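Local coordinates for DUF4439 domain-containing protein (Mycobacterium tuberculosis, PDB 2IB0), which is of unknown function but folds as a four-helix bundle of the ferritin-like kind and belongs to the DUF4439 family, at the interface of chains A and B. Sequence-based numbering; all coordinates share one arbitrary frame. Chains: chain A/B, Conserved hypothetical alanine RICH protein.

The interface of chains A and B. Residues chain A 118-119, 121; chain B 124, 127-128.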
# COMPACT_ATOMS: atom_id res chain seq x y z
N VAL A 118 6.44 -10.39 0.50
CA VAL A 118 7.17 -9.56 1.51
C VAL A 118 7.60 -10.45 2.66
O VAL A 118 8.74 -10.36 3.15
CB VAL A 118 6.31 -8.36 2.12
CG1 VAL A 118 7.03 -7.66 3.32
CG2 VAL A 118 5.94 -7.35 1.06
N GLU A 119 6.66 -11.25 3.14
CA GLU A 119 6.87 -12.10 4.30
C GLU A 119 7.97 -13.18 4.09
O GLU A 119 8.79 -13.41 4.96
CB GLU A 119 5.52 -12.74 4.64
CG GLU A 119 5.61 -13.65 5.85
CD GLU A 119 4.25 -14.20 6.26
OE1 GLU A 119 3.27 -14.03 5.51
OE2 GLU A 119 4.16 -14.78 7.35
N ALA A 121 10.23 -13.33 1.32
CA ALA A 121 11.36 -12.95 0.45
C ALA A 121 12.60 -12.81 1.28
O ALA A 121 12.61 -12.04 2.25
CB ALA A 121 11.10 -11.65 -0.27
N ALA B 124 10.08 -11.52 9.72
CA ALA B 124 8.92 -11.47 8.87
C ALA B 124 7.78 -10.70 9.52
O ALA B 124 7.12 -9.94 8.83
CB ALA B 124 8.45 -12.89 8.48
N ARG B 127 8.66 -7.11 9.26
CA ARG B 127 8.63 -6.68 7.87
C ARG B 127 7.19 -6.50 7.38
O ARG B 127 6.89 -5.58 6.64
CB ARG B 127 9.37 -7.66 6.98
CG ARG B 127 10.83 -7.43 7.10
CD ARG B 127 11.60 -8.29 6.16
NE ARG B 127 11.00 -9.60 5.90
CZ ARG B 127 11.43 -10.73 6.43
NH1 ARG B 127 12.46 -10.69 7.28
NH2 ARG B 127 10.85 -11.89 6.10
N VAL B 128 6.31 -7.39 7.82
CA VAL B 128 4.93 -7.31 7.41
C VAL B 128 4.26 -6.10 8.06
O VAL B 128 3.48 -5.41 7.42
CB VAL B 128 4.18 -8.61 7.66
CG1 VAL B 128 2.69 -8.40 7.51
CG2 VAL B 128 4.72 -9.74 6.71
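B:Arg127 reaches over to the carboxy-terminal end of an A-chain helix and gives an N-H to the backbone carbonyl of A:Glu119. Both subunits are ferritin-like four-helix bundles, and here the last turn of helix 96-120 in chain A meets the first turns of helix 124-147 in chain B. The patch is one part of a two-fold symmetric interface, so it recurs with the chains exchanged; whether this dimer is the biological one the structure alone does not show.

The bond runs 2.8 Å from B:Arg127 NH2 to A:Glu119 O. The acceptor lies almost in the guanidinium plane, whereas the donor stands 42° out of the carbonyl plane and the angle at the hydrogen is 130°, so the bond is distinctly bent. Arginine suits this place because carbonyls in the last turn of a helix lack the usual partner further along the chain, and a positive group there would probably also be favoured by the helix dipole. The long side chain folds back at its third torsion, which turns the guanidinium so that one face lies over B:Ala124 CA, away from the centre of the group. B:Arg127 NE passes 3.6 Å from A:Val118 O, too far to count as a hydrogen bond, though the positive group may still be drawn to this carbonyl.

Beside the polar link the contact is aliphatic. A:Glu119, its CG trans to the main-chain nitrogen (chi1 -179°), carries its extended chain across the start of the B helix, offering methylenes rather than its carboxylate. Its CB meets B:Val128 CG2 at 3.7 Å, the two side chains crossing at a slant, and its CG lies 3.9 Å from B:Ala124 CB. The small methyl of B:Ala124 probably allows the helix end to approach, its CB lying 3.6 Å from A:Glu119 O, while the branched valine presents one methyl to the glutamate stem. A:Val118 turns CG1 towards the backbone oxygen O of B:Arg127, 3.9 Å away.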